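Local coordinates for protein MymaA.19257.a.B3 (Mycobacterium marinum, PDB 6Q10) that is of unknown function but, as a secreted or membrane-linked protein with a soluble LytR_C-type domain, may act at the mycobacterial cell envelope, at residues Thr70-Cys74 / Gln75-Arg79; Phe80-Ala83 / Gly84-Thr87; Thr145-Ala148 / Lys149-Ser153. All coordinates share one frame; numbering follows the deposited sequence. Where two conformers were deposited one is given.

How the contacts relate
All three contacts are local, made between neighbours along the chain, yet each reflects its place in the fold. Contact 1 is the most buried: a loop folds back on the start of strand 76-80, and a leucine branch meets a glutamine amide held by an arginine. Contact 2 follows directly in sequence, where the same strand turns into helix 85-94; it is partly buried, and backbone bonds and water do most of the work. Contact 3, about 20 Å from contact 2 centre to centre, belongs to the C-terminal helix 144-153, whose regular backbone ladder carries a buried flank and a more exposed one that bears a lysine.

Contact 1. Residues Thr70-Cys74 / Gln75-Arg79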
loop_
_atom_site.group_PDB
_atom_site.type_symbol
_atom_site.label_atom_id
_atom_site.label_comp_id
_atom_site.label_asym_id
_atom_site.label_seq_id
_atom_site.Cartn_x
_atom_site.Cartn_y
_atom_site.Cartn_z
ATOM N N THR A 70 12.745 4.795 -16.817
ATOM C CA THR A 70 12.067 6.061 -16.584
ATOM C C THR A 70 11.473 6.003 -15.190
ATOM O O THR A 70 10.871 4.992 -14.817
ATOM C CB THR A 70 10.946 6.297 -17.595
ATOM O OG1 THR A 70 10.023 5.202 -17.524
ATOM C CG2 THR A 70 11.498 6.417 -19.007
ATOM N N ARG A 71 11.634 7.071 -14.422
ATOM C CA ARG A 71 11.009 7.088 -13.113
ATOM C C ARG A 71 9.491 7.223 -13.254
ATOM O O ARG A 71 8.958 7.668 -14.277
ATOM C CB ARG A 71 11.589 8.215 -12.260
ATOM N N LEU A 72 8.797 6.814 -12.210
ATOM C CA LEU A 72 7.341 6.803 -12.186
ATOM C C LEU A 72 6.882 8.170 -11.687
ATOM O O LEU A 72 7.160 8.533 -10.548
ATOM C CB LEU A 72 6.890 5.662 -11.283
ATOM C CG LEU A 72 5.446 5.436 -10.870
ATOM C CD1 LEU A 72 4.592 5.179 -12.081
ATOM C CD2 LEU A 72 5.407 4.260 -9.898
ATOM N N ASP A 73 6.226 8.953 -12.546
ATOM C CA ASP A 73 5.997 10.366 -12.248
ATOM C C ASP A 73 4.619 10.581 -11.614
ATOM O O ASP A 73 3.711 11.177 -12.193
ATOM C CB ASP A 73 6.178 11.199 -13.511
ATOM C CG ASP A 73 7.642 11.367 -13.879
ATOM O OD1 ASP A 73 8.473 11.521 -12.956
ATOM O OD2 ASP A 73 7.970 11.334 -15.083
ATOM N N CYS A 74 4.504 10.127 -10.371
ATOM C CA CYS A 74 3.302 10.275 -9.553
ATOM C C CYS A 74 3.684 9.813 -8.151
ATOM O O CYS A 74 4.867 9.570 -7.878
ATOM C CB CYS A 74 2.132 9.473 -10.120
ATOM S SG CYS A 74 2.512 7.704 -10.263
ATOM N N GLN A 75 2.700 9.711 -7.251
ATOM C CA GLN A 75 2.998 9.211 -5.905
ATOM C C GLN A 75 3.502 7.779 -5.946
ATOM O O GLN A 75 4.413 7.417 -5.192
ATOM C CB GLN A 75 1.765 9.241 -5.002
ATOM C CG GLN A 75 1.279 10.622 -4.688
ATOM C CD GLN A 75 2.200 11.419 -3.776
ATOM O OE1 GLN A 75 2.510 11.003 -2.668
ATOM N NE2 GLN A 75 2.624 12.588 -4.250
ATOM N N GLY A 76 2.884 6.928 -6.757
ATOM C CA GLY A 76 3.333 5.552 -6.858
ATOM C C GLY A 76 2.196 4.619 -7.204
ATOM O O GLY A 76 1.140 5.033 -7.640
ATOM N N GLN A 77 2.446 3.324 -7.019
ATOM C CA GLN A 77 1.486 2.289 -7.393
ATOM C C GLN A 77 1.448 1.236 -6.308
ATOM O O GLN A 77 2.424 1.046 -5.584
ATOM C CB GLN A 77 1.860 1.585 -8.717
ATOM C CG GLN A 77 1.931 2.534 -9.856
ATOM C CD GLN A 77 2.459 1.898 -11.120
ATOM O OE1 GLN A 77 3.146 0.865 -11.089
ATOM N NE2 GLN A 77 2.140 2.526 -12.256
ATOM N N ILE A 78 0.316 0.550 -6.190
ATOM C CA ILE A 78 0.238 -0.671 -5.401
ATOM C C ILE A 78 -0.154 -1.784 -6.356
ATOM O O ILE A 78 -1.199 -1.696 -7.012
ATOM C CB ILE A 78 -0.762 -0.552 -4.246
ATOM C CG1 ILE A 78 -0.348 0.588 -3.317
ATOM C CG2 ILE A 78 -0.814 -1.870 -3.438
ATOM C CD1 ILE A 78 -1.418 0.921 -2.255
ATOM N N ARG A 79 0.715 -2.785 -6.490
ATOM C CA ARG A 79 0.534 -3.868 -7.458
ATOM C C ARG A 79 0.295 -5.166 -6.699
ATOM O O ARG A 79 1.008 -5.466 -5.732
ATOM C CB ARG A 79 1.750 -4.014 -8.363
ATOM C CG ARG A 79 2.192 -2.754 -9.097
ATOM C CD ARG A 79 3.481 -3.058 -9.839
ATOM N NE ARG A 79 4.023 -1.836 -10.438
ATOM C CZ ARG A 79 5.299 -1.649 -10.730
ATOM N NH1 ARG A 79 6.190 -2.608 -10.490
ATOM N NH2 ARG A 79 5.697 -0.488 -11.264
#
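Leu72 and Gln77 meet in van der Waals contact, the leucine methyls packing at a slant on CG and the amide end of the glutamine where the loop bends back over the start of the strand. One leucine branch, CD1, lies 3.6 Å from NE2 of Gln77, while the other, CD2, rests 3.9 Å from both CG of Gln77 and CA of Gly76. The leucine reaches them because its CG lies trans to the backbone N (chi1 172°), which sends both methyls across the turn. The same side chain also packs on Val113 of strand 110-114.

The polar contacts begin at the far end of the glutamine. OE1 of Gln77 is gripped side-on by the guanidinium of Arg79, receiving NE at 2.9 Å and NH2 at 2.9 Å. The oxygen sits at the guanidinium edge, 5° from its plane; NE approaches nearly head-on to the carbonyl, whereas NH2 comes in tilted from the amide plane. Two donors on one oxygen should fix the amide's rotation, with NE2 turned to the leucine and to its partner Tyr67 OH. The arginine has a second partner of its own, a salt bridge from NH1 to Asp64.

This is the entry to strand 76-80, an inner strand of the mixed sheet in the LytR_C-type domain, lying between strands 99-102 and 110-114.

The rest involves the backbone. The chain reverses at Asp73 in an inverse gamma turn, closed by a weak bond from Cys74 N to Leu72 O at 3.1 Å. The side-chain sulfur of Cys74, SG, rests 3.6 Å from the backbone N of Gly76. Gly76 itself has a phi of 151°, a region of backbone space that suits glycine because a CB would collide with the carbonyl O before it.

Contact 2. Residues Phe80-Ala83 / Gly84-Thr87; sequences FGTA and GQAT
Phe80 and Gln85 meet across a strand-turn-helix junction, where the end of strand 76-80 passes through a short 3-10 turn into helix 85-94, with Gly84 at the N-cap position. The first torsion of Phe80 (chi1 55°) sets CG in the cleft between its own N and C. Its CB points toward the helix start, and the ring is carried alongside the first helical residue: CD1 lies 4.0 Å from CA of Gln85, approaching obliquely. The same ring also packs on Val110 and Leu100, residues of the two strands that flank strand 76-80, so one side chain joins sheet and helix.

Gln85 has a comparable first torsion (chi1 69°) and runs extended beyond CG. This sets its aliphatic part beside the turn, with CG 3.4 Å from the carbonyl O of Thr82, while the chain also touches Val22. Thr82 directs its own CB away from the helix, and its OG1 is hydrogen-bonded to Asn102 ND2 on the neighbouring strand. Gly84, without a side chain, fits closely against Gly81 and Phe80.

Two backbone bonds close the turn. Gly84 N donates to Gly81 O at 2.8 Å, and Gln85 N to Thr82 O at 3.2 Å. Both are i to i+3 bonds, and in each the donor stands well above the carbonyl plane, consistent with the tight winding of such a turn.

Ala83 O is not used directly by the amides of the next turn within this stretch; water bridges them instead. One water accepts from Ala86 N and gives a weak bond to Ala83 O. The other donates to Ala83 O at 3.1 Å and accepts from Thr87 N, likewise at 3.1 Å.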
loop_
_atom_site.group_PDB
_atom_site.type_symbol
_atom_site.label_atom_id
_atom_site.label_comp_id
_atom_site.label_asym_id
_atom_site.label_seq_id
_atom_site.Cartn_x
_atom_site.Cartn_y
_atom_site.Cartn_z
ATOM N N PHE A 80 -0.702 -5.932 -7.130
ATOM C CA PHE A 80 -1.116 -7.108 -6.362
ATOM C C PHE A 80 -1.899 -8.033 -7.274
ATOM O O PHE A 80 -2.323 -7.654 -8.367
ATOM C CB PHE A 80 -1.990 -6.705 -5.163
ATOM C CG PHE A 80 -3.180 -5.882 -5.558
ATOM C CD1 PHE A 80 -4.419 -6.462 -5.741
ATOM C CD2 PHE A 80 -3.053 -4.516 -5.747
ATOM C CE1 PHE A 80 -5.510 -5.701 -6.115
ATOM C CE2 PHE A 80 -4.148 -3.747 -6.117
ATOM C CZ PHE A 80 -5.372 -4.348 -6.310
ATOM N N GLY A 81 -2.091 -9.260 -6.804
ATOM C CA GLY A 81 -3.034 -10.174 -7.402
ATOM C C GLY A 81 -4.250 -10.319 -6.496
ATOM O O GLY A 81 -4.273 -9.839 -5.369
ATOM N N THR A 82 -5.228 -11.084 -6.984
ATOM C CA THR A 82 -6.474 -11.184 -6.241
ATOM C C THR A 82 -6.244 -11.716 -4.829
ATOM O O THR A 82 -6.872 -11.238 -3.870
ATOM C CB THR A 82 -7.453 -12.053 -7.014
ATOM O OG1 THR A 82 -7.705 -11.433 -8.284
ATOM C CG2 THR A 82 -8.755 -12.176 -6.238
ATOM N N ALA A 83 -5.334 -12.682 -4.667
ATOM C CA ALA A 83 -5.055 -13.204 -3.331
ATOM C C ALA A 83 -4.467 -12.158 -2.402
ATOM O O ALA A 83 -4.506 -12.336 -1.180
ATOM C CB ALA A 83 -4.090 -14.396 -3.402
ATOM N N GLY A 84 -3.901 -11.090 -2.942
ATOM C CA GLY A 84 -3.258 -10.104 -2.114
ATOM C C GLY A 84 -4.091 -8.861 -1.919
ATOM O O GLY A 84 -3.563 -7.867 -1.404
ATOM N N GLN A 85 -5.372 -8.892 -2.292
ATOM C CA GLN A 85 -6.125 -7.641 -2.303
ATOM C C GLN A 85 -6.308 -7.068 -0.899
ATOM O O GLN A 85 -6.315 -5.843 -0.739
ATOM C CB GLN A 85 -7.472 -7.813 -3.017
ATOM C CG GLN A 85 -8.506 -8.663 -2.329
ATOM C CD GLN A 85 -9.822 -8.671 -3.097
ATOM O OE1 GLN A 85 -9.868 -8.291 -4.273
ATOM N NE2 GLN A 85 -10.897 -9.084 -2.433
ATOM N N ALA A 86 -6.456 -7.910 0.135
ATOM C CA ALA A 86 -6.599 -7.343 1.479
ATOM C C ALA A 86 -5.305 -6.708 1.958
ATOM O O ALA A 86 -5.339 -5.682 2.648
ATOM C CB ALA A 86 -7.061 -8.410 2.475
ATOM N N THR A 87 -4.151 -7.286 1.607
ATOM C CA THR A 87 -2.905 -6.617 1.911
ATOM C C THR A 87 -2.805 -5.292 1.183
ATOM O O THR A 87 -2.398 -4.279 1.765
ATOM C CB THR A 87 -1.740 -7.522 1.548
ATOM O OG1 THR A 87 -1.768 -8.651 2.436
ATOM C CG2 THR A 87 -0.431 -6.781 1.720
HETATM O O HOH W 1 -4.342 -10.314 1.106
HETATM O O HOH W 2 -7.386 -10.715 -0.253
#

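Contact 3. Residues Thr145-Ala148 / Lys149-Ser153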
loop_
_atom_site.group_PDB
_atom_site.type_symbol
_atom_site.label_atom_id
_atom_site.label_comp_id
_atom_site.label_asym_id
_atom_site.label_seq_id
_atom_site.Cartn_x
_atom_site.Cartn_y
_atom_site.Cartn_z
ATOM N N THR A 145 -16.769 2.905 7.918
ATOM C CA THR A 145 -17.022 4.324 7.668
ATOM C C THR A 145 -15.728 5.121 7.589
ATOM O O THR A 145 -15.605 6.036 6.765
ATOM C CB THR A 145 -17.910 4.918 8.768
ATOM O OG1 THR A 145 -19.144 4.204 8.836
ATOM C CG2 THR A 145 -18.184 6.397 8.495
ATOM N N LEU A 146 -14.780 4.849 8.489
ATOM C CA LEU A 146 -13.504 5.540 8.408
ATOM C C LEU A 146 -12.763 5.142 7.157
ATOM O O LEU A 146 -12.119 5.982 6.530
ATOM C CB LEU A 146 -12.626 5.249 9.628
ATOM C CG LEU A 146 -13.122 5.750 10.962
ATOM C CD1 LEU A 146 -12.043 5.433 11.972
ATOM C CD2 LEU A 146 -13.418 7.229 10.923
ATOM N N ILE A 147 -12.769 3.847 6.808
ATOM C CA ILE A 147 -12.069 3.437 5.593
ATOM C C ILE A 147 -12.633 4.178 4.393
ATOM O O ILE A 147 -11.886 4.711 3.547
ATOM C CB ILE A 147 -12.162 1.913 5.411
ATOM C CG1 ILE A 147 -11.353 1.245 6.506
ATOM C CG2 ILE A 147 -11.654 1.521 4.024
ATOM C CD1 ILE A 147 -11.573 -0.279 6.632
ATOM N N ALA A 148 -13.961 4.204 4.289
ATOM C CA ALA A 148 -14.600 4.923 3.196
ATOM C C ALA A 148 -14.228 6.395 3.215
ATOM O O ALA A 148 -13.903 6.960 2.166
ATOM C CB ALA A 148 -16.114 4.741 3.264
ATOM N N LYS A 149 -14.195 7.014 4.405
ATOM C CA LYS A 149 -13.885 8.438 4.494
ATOM C C LYS A 149 -12.452 8.729 4.062
ATOM O O LYS A 149 -12.189 9.719 3.364
ATOM C CB LYS A 149 -14.130 8.953 5.920
ATOM C CG LYS A 149 -13.674 10.404 6.098
ATOM C CD LYS A 149 -13.747 10.841 7.553
ATOM C CE LYS A 149 -13.057 12.187 7.762
ATOM N NZ LYS A 149 -12.970 12.532 9.208
ATOM N N ILE A 150 -11.506 7.891 4.481
ATOM C CA ILE A 150 -10.114 8.096 4.102
ATOM C C ILE A 150 -9.990 8.146 2.590
ATOM O O ILE A 150 -9.397 9.074 2.022
ATOM C CB ILE A 150 -9.243 6.990 4.717
ATOM C CG1 ILE A 150 -9.218 7.175 6.229
ATOM C CG2 ILE A 150 -7.819 6.997 4.137
ATOM C CD1 ILE A 150 -8.802 5.933 7.004
ATOM N N HIS A 151 -10.570 7.171 1.915
ATOM C CA HIS A 151 -10.381 7.085 0.476
ATOM C C HIS A 151 -11.279 8.036 -0.296
ATOM O O HIS A 151 -10.919 8.442 -1.409
ATOM C CB HIS A 151 -10.561 5.636 0.042
ATOM C CG HIS A 151 -9.533 4.753 0.644
ATOM N ND1 HIS A 151 -8.189 5.001 0.497
ATOM C CD2 HIS A 151 -9.635 3.672 1.447
ATOM C CE1 HIS A 151 -7.504 4.089 1.158
ATOM N NE2 HIS A 151 -8.358 3.265 1.741
ATOM N N ALA A 152 -12.406 8.453 0.270
ATOM C CA ALA A 152 -13.250 9.372 -0.472
ATOM C C ALA A 152 -12.749 10.789 -0.414
ATOM O O ALA A 152 -13.203 11.622 -1.207
ATOM C CB ALA A 152 -14.669 9.358 0.084
ATOM N N SER A 153 -11.879 11.101 0.545
ATOM C CA SER A 153 -11.540 12.485 0.847
ATOM C C SER A 153 -10.105 12.827 0.497
ATOM O O SER A 153 -9.703 13.980 0.679
ATOM C CB SER A 153 -11.781 12.792 2.328
ATOM O OG SER A 153 -10.921 12.041 3.167
#
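Ile147 and His151, one helical turn apart on the C-terminal alpha-helix 144-153, run alongside each other in the same direction. The isoleucine's CG2 branch comes within 3.9 Å of His151 CD2. That ring carbon also comes obliquely to Ile147 O, at 3.2 Å. Over one face of the imidazole sits CG2 of Ile150, displaced toward the rim, and the ring stacks with Trp92 of helix 85-94.

On the adjoining flank, Ile150 folds back along the helix, its CG1 3.2 Å from Leu146 O, while Leu146 leans on helix 125-132. Lys149 is turned otherwise: fully extended, its CG swung to the far side of the CA-CB bond from N (chi1 174°), it carries NZ to a salt bridge with Asp126.

Beneath these side chains runs a regular ladder of i to i+4 bonds. Lys149 N to Thr145 O and Ile150 N to Leu146 O are both 2.9 Å; His151 N to Ile147 O is longer. Ala152 N meets Ala148 O nearly end-on at 2.8 Å. At the last turn Ser153, in the conformer described, adds its hydroxyl: OG donates to Lys149 O at 2.7 Å.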